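Enzyme subtilase SubTY from Bacillus sp. TY145 (Bacillus sp., PDB 5FFN) probably cleaves peptide bonds in proteins as a serine endopeptidase of the subtilase family, with bound calcium and sodium ions in its fold. Local coordinates at residues A[29-34]-A[78-83]; A[119-124]-A[137-142]; A[262-267]-A[274-279]. All coordinates share one frame; numbering follows the deposited sequence.

Interaction 1: residues A[29-34]-A[78-83]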
loop_
_atom_site.group_PDB
_atom_site.type_symbol
_atom_site.label_atom_id
_atom_site.label_comp_id
_atom_site.label_asym_id
_atom_site.label_seq_id
_atom_site.Cartn_x
_atom_site.Cartn_y
_atom_site.Cartn_z
ATOM N N ILE A 29 15.264 -7.915 9.476
ATOM C CA ILE A 29 14.265 -8.143 8.418
ATOM C C ILE A 29 14.506 -7.115 7.318
ATOM O O ILE A 29 14.942 -5.999 7.611
ATOM C CB ILE A 29 12.831 -7.977 8.976
ATOM C CG1 ILE A 29 12.641 -8.823 10.267
ATOM C CG2 ILE A 29 11.766 -8.319 7.905
ATOM C CD1 ILE A 29 12.939 -10.307 10.088
ATOM N N LYS A 30 14.174 -7.481 6.075
ATOM C CA LYS A 30 14.212 -6.575 4.939
ATOM C C LYS A 30 12.764 -6.267 4.485
ATOM O O LYS A 30 11.923 -7.196 4.411
ATOM C CB LYS A 30 14.953 -7.170 3.760
ATOM C CG LYS A 30 16.216 -7.951 4.108
ATOM C CD LYS A 30 17.244 -7.106 4.891
ATOM C CE LYS A 30 18.381 -7.965 5.439
ATOM N NZ LYS A 30 19.354 -7.056 6.169
ATOM N N VAL A 31 12.490 -5.004 4.218
ATOM C CA VAL A 31 11.213 -4.633 3.569
ATOM C C VAL A 31 11.539 -4.083 2.184
ATOM O O VAL A 31 12.289 -3.077 2.032
ATOM C CB VAL A 31 10.360 -3.670 4.392
ATOM C CG1 VAL A 31 9.035 -3.392 3.657
ATOM C CG2 VAL A 31 10.089 -4.248 5.783
ATOM N N ALA A 32 11.002 -4.769 1.178
ATOM C CA ALA A 32 11.148 -4.356 -0.216
ATOM C C ALA A 32 9.970 -3.452 -0.597
ATOM O O ALA A 32 8.811 -3.905 -0.701
ATOM C CB ALA A 32 11.280 -5.546 -1.143
ATOM N N VAL A 33 10.278 -2.169 -0.757
ATOM C CA VAL A 33 9.278 -1.172 -1.148
ATOM C C VAL A 33 9.364 -1.005 -2.655
ATOM O O VAL A 33 10.328 -0.380 -3.198
ATOM C CB VAL A 33 9.457 0.157 -0.403
ATOM C CG1 VAL A 33 8.501 1.213 -0.933
ATOM C CG2 VAL A 33 9.275 -0.055 1.092
ATOM N N LEU A 34 8.363 -1.562 -3.330
ATOM C CA LEU A 34 8.278 -1.583 -4.809
ATOM C C LEU A 34 7.348 -0.428 -5.174
ATOM O O LEU A 34 6.142 -0.513 -5.026
ATOM C CB LEU A 34 7.767 -2.931 -5.328
ATOM C CG LEU A 34 8.802 -4.021 -5.587
ATOM C CD1 LEU A 34 9.649 -4.353 -4.316
ATOM C CD2 LEU A 34 8.131 -5.284 -6.188
ATOM N N GLY A 78 8.861 5.513 4.703
ATOM C CA GLY A 78 8.944 6.146 6.029
ATOM C C GLY A 78 7.956 5.525 7.023
ATOM O O GLY A 78 8.266 5.314 8.209
ATOM N N THR A 79 6.787 5.158 6.517
ATOM C CA THR A 79 5.760 4.555 7.387
ATOM C C THR A 79 6.271 3.206 7.832
ATOM O O THR A 79 6.105 2.827 9.002
ATOM C CB THR A 79 4.379 4.508 6.664
ATOM O OG1 THR A 79 3.862 5.843 6.428
ATOM C CG2 THR A 79 3.355 3.727 7.492
ATOM N N VAL A 80 6.951 2.479 6.925
ATOM C CA VAL A 80 7.507 1.193 7.281
ATOM C C VAL A 80 8.586 1.337 8.370
ATOM O O VAL A 80 8.602 0.600 9.391
ATOM C CB VAL A 80 8.131 0.472 6.076
ATOM C CG1 VAL A 80 8.772 -0.834 6.480
ATOM C CG2 VAL A 80 7.094 0.168 5.001
ATOM N N LEU A 81 9.532 2.236 8.116
ATOM C CA LEU A 81 10.786 2.130 8.840
ATOM C C LEU A 81 11.562 3.420 9.114
ATOM O O LEU A 81 12.741 3.308 9.440
ATOM C CB LEU A 81 11.676 1.045 8.222
ATOM C CG LEU A 81 11.878 1.042 6.691
ATOM C CD1 LEU A 81 12.583 2.315 6.196
ATOM C CD2 LEU A 81 12.659 -0.166 6.261
ATOM N N ALA A 82 10.937 4.589 9.018
ATOM C CA ALA A 82 11.680 5.825 9.388
ATOM C C ALA A 82 12.130 5.679 10.857
ATOM O O ALA A 82 11.400 5.124 11.723
ATOM C CB ALA A 82 10.853 7.054 9.208
ATOM N N HIS A 83 13.334 6.184 11.137
ATOM C CA HIS A 83 13.995 5.888 12.408
ATOM C C HIS A 83 14.349 7.136 13.261
ATOM O O HIS A 83 15.137 7.021 14.180
ATOM C CB HIS A 83 15.222 5.001 12.154
ATOM C CG HIS A 83 16.194 5.573 11.167
ATOM N ND1 HIS A 83 16.589 6.891 11.204
ATOM C CD2 HIS A 83 16.845 5.011 10.125
ATOM C CE1 HIS A 83 17.451 7.114 10.231
ATOM N NE2 HIS A 83 17.612 5.996 9.550
#

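Interaction 2: residues A[119-124]-A[137-142]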
loop_
_atom_site.group_PDB
_atom_site.type_symbol
_atom_site.label_atom_id
_atom_site.label_comp_id
_atom_site.label_asym_id
_atom_site.label_seq_id
_atom_site.Cartn_x
_atom_site.Cartn_y
_atom_site.Cartn_z
ATOM N N ALA A 119 8.824 -8.169 -12.889
ATOM C CA ALA A 119 10.279 -8.431 -12.863
ATOM C C ALA A 119 10.859 -8.131 -11.482
ATOM O O ALA A 119 11.647 -8.936 -10.925
ATOM C CB ALA A 119 10.939 -7.653 -13.892
ATOM N N ALA A 120 10.402 -7.027 -10.899
ATOM C CA ALA A 120 10.857 -6.579 -9.596
ATOM C C ALA A 120 10.466 -7.572 -8.476
ATOM O O ALA A 120 11.295 -7.915 -7.640
ATOM C CB ALA A 120 10.353 -5.206 -9.298
ATOM N N ILE A 121 9.236 -8.072 -8.508
ATOM C CA ILE A 121 8.752 -9.095 -7.530
ATOM C C ILE A 121 9.585 -10.382 -7.577
ATOM O O ILE A 121 10.060 -10.884 -6.568
ATOM C CB ILE A 121 7.266 -9.430 -7.775
ATOM C CG1 ILE A 121 6.409 -8.184 -7.582
ATOM C CG2 ILE A 121 6.789 -10.541 -6.832
ATOM C CD1 ILE A 121 4.993 -8.325 -8.162
ATOM N N ARG A 122 9.772 -10.899 -8.788
ATOM C CA ARG A 122 10.613 -12.073 -9.001
ATOM C C ARG A 122 12.047 -11.861 -8.534
ATOM O O ARG A 122 12.625 -12.765 -7.923
ATOM C CB ARG A 122 10.591 -12.486 -10.462
ATOM C CG ARG A 122 9.230 -12.946 -10.879
ATOM C CD ARG A 122 9.170 -13.332 -12.339
ATOM N NE ARG A 122 7.987 -14.137 -12.595
ATOM C CZ ARG A 122 7.916 -15.464 -12.466
ATOM N NH1 ARG A 122 8.962 -16.175 -12.129
ATOM N NH2 ARG A 122 6.773 -16.069 -12.721
ATOM N N HIS A 123 12.574 -10.665 -8.782
ATOM C CA HIS A 123 13.920 -10.317 -8.358
ATOM C C HIS A 123 14.042 -10.303 -6.817
ATOM O O HIS A 123 14.972 -10.854 -6.269
ATOM C CB HIS A 123 14.349 -9.008 -8.995
ATOM C CG HIS A 123 15.774 -8.644 -8.715
ATOM N ND1 HIS A 123 16.836 -9.216 -9.382
ATOM C CD2 HIS A 123 16.311 -7.784 -7.822
ATOM C CE1 HIS A 123 17.971 -8.734 -8.897
ATOM N NE2 HIS A 123 17.685 -7.854 -7.957
ATOM N N VAL A 124 13.069 -9.722 -6.123
ATOM C CA VAL A 124 13.039 -9.810 -4.661
ATOM C C VAL A 124 13.174 -11.268 -4.204
ATOM O O VAL A 124 13.996 -11.565 -3.338
ATOM C CB VAL A 124 11.740 -9.194 -4.044
ATOM C CG1 VAL A 124 11.673 -9.457 -2.515
ATOM C CG2 VAL A 124 11.631 -7.718 -4.328
ATOM N N ILE A 137 7.523 -7.832 1.037
ATOM C CA ILE A 137 7.277 -6.926 -0.066
ATOM C C ILE A 137 6.105 -6.046 0.308
ATOM O O ILE A 137 5.052 -6.552 0.739
ATOM C CB ILE A 137 6.925 -7.673 -1.342
ATOM C CG1 ILE A 137 8.172 -8.350 -1.902
ATOM C CG2 ILE A 137 6.293 -6.715 -2.345
ATOM C CD1 ILE A 137 7.911 -9.283 -3.112
ATOM N N ASN A 138 6.296 -4.755 0.129
ATOM C CA ASN A 138 5.239 -3.777 0.141
ATOM C C ASN A 138 4.911 -3.275 -1.248
ATOM O O ASN A 138 5.784 -2.701 -1.930
ATOM C CB ASN A 138 5.665 -2.586 1.006
ATOM C CG ASN A 138 4.554 -1.556 1.225
ATOM O OD1 ASN A 138 4.008 -1.472 2.330
ATOM N ND2 ASN A 138 4.235 -0.734 0.179
ATOM N N MET A 139 3.652 -3.451 -1.645
ATOM C CA MET A 139 3.164 -2.907 -2.916
ATOM C C MET A 139 1.944 -2.020 -2.696
ATOM O O MET A 139 0.769 -2.458 -2.632
ATOM C CB MET A 139 2.868 -4.000 -3.936
ATOM C CG MET A 139 4.106 -4.536 -4.586
ATOM S SD MET A 139 3.761 -5.686 -5.935
ATOM C CE MET A 139 3.189 -7.114 -5.021
ATOM N N SER A 140 2.245 -0.745 -2.545
ATOM C CA SER A 140 1.251 0.316 -2.477
ATOM C C SER A 140 0.850 0.753 -3.888
ATOM O O SER A 140 1.013 1.921 -4.294
ATOM C CB SER A 140 1.791 1.482 -1.644
ATOM O OG SER A 140 1.901 1.112 -0.267
ATOM N N LEU A 141 0.319 -0.197 -4.652
ATOM C CA LEU A 141 0.097 -0.022 -6.067
ATOM C C LEU A 141 -0.811 -1.123 -6.570
ATOM O O LEU A 141 -1.060 -2.098 -5.873
ATOM C CB LEU A 141 1.426 -0.016 -6.839
ATOM C CG LEU A 141 2.321 -1.281 -6.730
ATOM C CD1 LEU A 141 1.749 -2.478 -7.451
ATOM C CD2 LEU A 141 3.723 -0.949 -7.218
ATOM N N GLY A 142 -1.317 -0.940 -7.770
ATOM C CA GLY A 142 -2.173 -1.946 -8.375
ATOM C C GLY A 142 -2.952 -1.475 -9.566
ATOM O O GLY A 142 -2.642 -0.411 -10.177
#

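Interaction 3: residues A[262-267]-A[274-279]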
loop_
_atom_site.group_PDB
_atom_site.type_symbol
_atom_site.label_atom_id
_atom_site.label_comp_id
_atom_site.label_asym_id
_atom_site.label_seq_id
_atom_site.Cartn_x
_atom_site.Cartn_y
_atom_site.Cartn_z
ATOM N N ALA A 262 7.315 -6.777 9.761
ATOM C CA ALA A 262 8.787 -6.777 10.003
ATOM C C ALA A 262 9.114 -6.792 11.499
ATOM O O ALA A 262 10.040 -7.511 11.949
ATOM C CB ALA A 262 9.423 -5.578 9.347
ATOM N N LYS A 263 8.348 -6.007 12.248
ATOM C CA LYS A 263 8.460 -5.910 13.704
ATOM C C LYS A 263 8.206 -7.265 14.364
ATOM O O LYS A 263 9.023 -7.707 15.205
ATOM C CB LYS A 263 7.558 -4.806 14.247
ATOM C CG LYS A 263 7.716 -4.501 15.751
ATOM C CD LYS A 263 6.664 -3.499 16.205
ATOM C CE LYS A 263 6.681 -3.264 17.702
ATOM N NZ LYS A 263 7.985 -2.726 18.248
ATOM N N ILE A 264 7.113 -7.927 13.966
ATOM C CA ILE A 264 6.763 -9.245 14.471
ATOM C C ILE A 264 7.862 -10.265 14.110
ATOM O O ILE A 264 8.347 -11.029 14.977
ATOM C CB ILE A 264 5.366 -9.695 13.952
ATOM C CG1 ILE A 264 4.262 -8.746 14.484
ATOM C CG2 ILE A 264 5.054 -11.157 14.297
ATOM C CD1 ILE A 264 2.897 -8.939 13.772
ATOM N N TRP A 265 8.306 -10.223 12.851
ATOM C CA TRP A 265 9.252 -11.214 12.351
ATOM C C TRP A 265 10.602 -11.130 13.078
ATOM O O TRP A 265 11.202 -12.141 13.391
ATOM C CB TRP A 265 9.470 -11.044 10.855
ATOM C CG TRP A 265 9.760 -12.304 10.148
ATOM C CD1 TRP A 265 10.014 -13.557 10.696
ATOM C CD2 TRP A 265 9.720 -12.498 8.735
ATOM N NE1 TRP A 265 10.168 -14.483 9.694
ATOM C CE2 TRP A 265 9.965 -13.870 8.485
ATOM C CE3 TRP A 265 9.500 -11.644 7.644
ATOM C CZ2 TRP A 265 10.001 -14.399 7.195
ATOM C CZ3 TRP A 265 9.568 -12.189 6.361
ATOM C CH2 TRP A 265 9.790 -13.539 6.161
ATOM N N SER A 266 11.047 -9.899 13.304
ATOM C CA SER A 266 12.285 -9.614 14.005
ATOM C C SER A 266 12.235 -10.167 15.428
ATOM O O SER A 266 13.229 -10.727 15.924
ATOM C CB SER A 266 12.543 -8.122 14.031
ATOM O OG SER A 266 13.737 -7.855 14.778
ATOM N N ALA A 267 11.063 -10.072 16.059
ATOM C CA ALA A 267 10.876 -10.563 17.420
ATOM C C ALA A 267 10.730 -12.095 17.507
ATOM O O ALA A 267 10.787 -12.684 18.618
ATOM C CB ALA A 267 9.688 -9.867 18.026
ATOM N N SER A 274 4.572 -17.588 6.071
ATOM C CA SER A 274 3.152 -17.955 6.223
ATOM C C SER A 274 2.726 -18.035 7.684
ATOM O O SER A 274 1.589 -17.704 8.019
ATOM C CB SER A 274 2.809 -19.243 5.484
ATOM O OG SER A 274 3.472 -20.353 6.067
ATOM N N GLN A 275 3.632 -18.443 8.571
ATOM C CA GLN A 275 3.334 -18.320 10.013
ATOM C C GLN A 275 3.166 -16.834 10.432
ATOM O O GLN A 275 2.259 -16.504 11.189
ATOM C CB GLN A 275 4.438 -18.941 10.875
ATOM C CG GLN A 275 4.552 -20.476 10.858
ATOM C CD GLN A 275 5.758 -20.906 11.692
ATOM O OE1 GLN A 275 6.893 -20.565 11.354
ATOM N NE2 GLN A 275 5.513 -21.615 12.816
ATOM N N LEU A 276 4.019 -15.973 9.863
ATOM C CA LEU A 276 3.945 -14.517 10.092
ATOM C C LEU A 276 2.575 -14.002 9.601
ATOM O O LEU A 276 1.889 -13.244 10.297
ATOM C CB LEU A 276 5.121 -13.811 9.403
ATOM C CG LEU A 276 5.088 -12.284 9.426
ATOM C CD1 LEU A 276 5.093 -11.781 10.839
ATOM C CD2 LEU A 276 6.251 -11.751 8.639
ATOM N N ARG A 277 2.180 -14.420 8.408
ATOM C CA ARG A 277 0.901 -14.020 7.835
ATOM C C ARG A 277 -0.253 -14.474 8.719
ATOM O O ARG A 277 -1.222 -13.735 8.927
ATOM C CB ARG A 277 0.725 -14.643 6.452
ATOM C CG ARG A 277 -0.558 -14.251 5.781
ATOM C CD ARG A 277 -0.628 -14.723 4.382
ATOM N NE ARG A 277 -1.852 -14.277 3.713
ATOM C CZ ARG A 277 -2.216 -14.667 2.496
ATOM N NH1 ARG A 277 -1.500 -15.544 1.814
ATOM N NH2 ARG A 277 -3.309 -14.175 1.949
ATOM N N THR A 278 -0.137 -15.708 9.236
ATOM C CA THR A 278 -1.171 -16.276 10.086
ATOM C C THR A 278 -1.321 -15.460 11.370
ATOM O O THR A 278 -2.425 -15.283 11.871
ATOM C CB THR A 278 -0.821 -17.759 10.394
ATOM O OG1 THR A 278 -0.934 -18.475 9.169
ATOM C CG2 THR A 278 -1.722 -18.378 11.400
ATOM N N GLU A 279 -0.209 -15.007 11.905
ATOM C CA GLU A 279 -0.200 -14.243 13.147
ATOM C C GLU A 279 -0.719 -12.813 12.885
ATOM O O GLU A 279 -1.386 -12.245 13.740
ATOM C CB GLU A 279 1.180 -14.285 13.775
ATOM C CG GLU A 279 1.410 -13.379 14.911
ATOM C CD GLU A 279 0.555 -13.596 16.160
ATOM O OE1 GLU A 279 -0.359 -14.444 16.249
ATOM O OE2 GLU A 279 0.776 -12.802 17.087
#

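Interaction 1: residues A[29-34]-A[78-83]
Val-31 and Val-80 meet with no flat group between them: neither ring nor amide plane enters the contact, so there are no faces or edges to fill, and branched methyl groups do all the touching. One methyl of the helix, Val-80 CG1, is set against the whole branch point of the strand residue. Val-80 CG1 lies 3.7 Å from Val-31 CG2 and 3.8 Å from Val-31 CG1, and is straddled by both methyls, with Val-31 CB behind them. Val-80 CG1 reaches this position by standing opposite the backbone N (chi1 177°), and the two side chains cross obliquely. The other methyl, Val-80 CG2, faces Val-33 two residues farther along the strand, at a looser 4.5 Å from Val-33 CG2. Val-31 and Val-33 both project toward the helix, as alternate residues of a strand do, and Val-80 meets both from the helix. Pro-255 of helix 250-267 packs on Val-80, and Leu-100 on Val-33. The arrangement is a helix laid on one face of the parallel strands at the heart of the sheet, as in the subtilisin-like alpha/beta fold, with strand 29-35 ending at Asp-35 and helix 72-81 beginning at His-72, two probable members of the catalytic triad.

Interaction 2: residues A[119-124]-A[137-142]
Ile-121 and Val-124 meet Ile-137 and Met-139 in the second half of a beta-alpha-beta crossover, in which helix 114-131 links the parallel strands 99-104 and 134-142, crossing strand 29-35, which lies between the two. The short segments run nearly antiparallel, at 165°, with axes 10.6 Å apart. Three pairs of side chains share the contact. Near the start of the strand segment, Val-124 CG1 lies slantwise against Ile-137, 3.7 Å from Ile-137 CG1. The end methyl of the same chain, Ile-137 CD1, reaches on to Ile-121 CG2 at 4.1 Å, and there the two isoleucines cross at about a right angle. The third pair brings Ile-121 CD1 to 3.7 Å from Met-139 SD. A bend at the thioether (chi3 -72°) turns Met-139 CE back toward the same methyl, so that sulfur and CE both border it.

Asn-138, between Ile-137 and Met-139, points to the other face of the sheet, against Thr-254 and Pro-255 of helix 250-267. Asn-138 ND2 donates to Ser-140 OG at 3.0 Å, nearly in the amide plane, and Ser-140 OG is also bonded to Ser-251 O. Ser-140 centres an inverse gamma turn. Beyond it, Leu-141 and Gly-142 pair in an antiparallel ladder with a strand of a neighbouring subunit, consistent with an edge that in subtilisins receives the substrate backbone. The chemistry implies a division of labour: dispersion and shape alone join helix to strand, while polar bonds on the opposite face tie the strand to the residues around the probable nucleophile, Ser-251.

Interaction 3: residues A[262-267]-A[274-279]
Ser-274 O, two residues ahead of the Leu-276 that packs on Ile-264 and Trp-265, is gripped by two donors of one residue. Thr-278 N gives Ser-274 O the ordinary helical bond at 2.9 Å. Thr-278 OG1 adds a second at 2.9 Å to Ser-274 O, with a C=O...donor angle of 148°, and the two approach from opposite faces of the carbonyl plane. Both bonds lie within the first turn of helix 273-286.

Leu-276 is the centre of the apolar contact. With CG turned opposite its backbone N (chi1 173°), the side chain forks between two neighbours on helix 250-267. One prong, Leu-276 CD1, presses on Ile-264 CG2 at 3.5 Å. The other prong, Leu-276 CD2, lies nearest the CD2-CE3 side of the indole, 3.4 Å from Trp-265 CE3 and 3.5 Å from Trp-265 CD2. Leu-276 and Trp-265 cross at about a right angle. The pair of helices, consecutive in the chain and joined by a short loop, is part of the subtilisin-like fold: helix 250-267 carries the probable nucleophile, Ser-251, in its first turn, and helix 273-286 follows across its far end, where segments 262-267 and 274-279 cross at 122° with axes 10.3 Å apart.

Trp-265 NE1 is bonded to Leu-271 O in the connecting loop, and the ring also meets Lys-134 and Val-136 of the sheet. With an alanine here, Leu-276 CD2 would probably border a gap and the carbonyl of Leu-271 would be likely to lose its donor.

At the margin, Ile-264 CG2 touches the aliphatic part of Glu-279, 4.3 Å from Glu-279 CG. The carboxylate itself serves helix 273-286, where Glu-279 OE2 forms a salt bridge with Arg-283 NE.

In the fold
Along the chain the three contacts come in series, interaction 1 first and interaction 3 last, yet they converge on one sheet. Interactions 1 and 2 have centres 13 Å apart and share neighbouring parallel strands, 29-35 and 134-142, stitched by backbone bonds between Ala-32, Leu-34 and Asn-138; Leu-34 also packs on Ile-121. Interaction 3, centred 15 Å from interaction 1, joins it where Ile-29 lies against Ala-262 and Trp-265. Interactions 2 and 3, 19 Å apart between centres, do not touch. Helices 72-81 and 250-267 lie on one face of the sheet and helix 114-131 on the other; Asp-35, His-72 and Ser-251, the probable triad, come from strand 29-35 and the two helices of the first face.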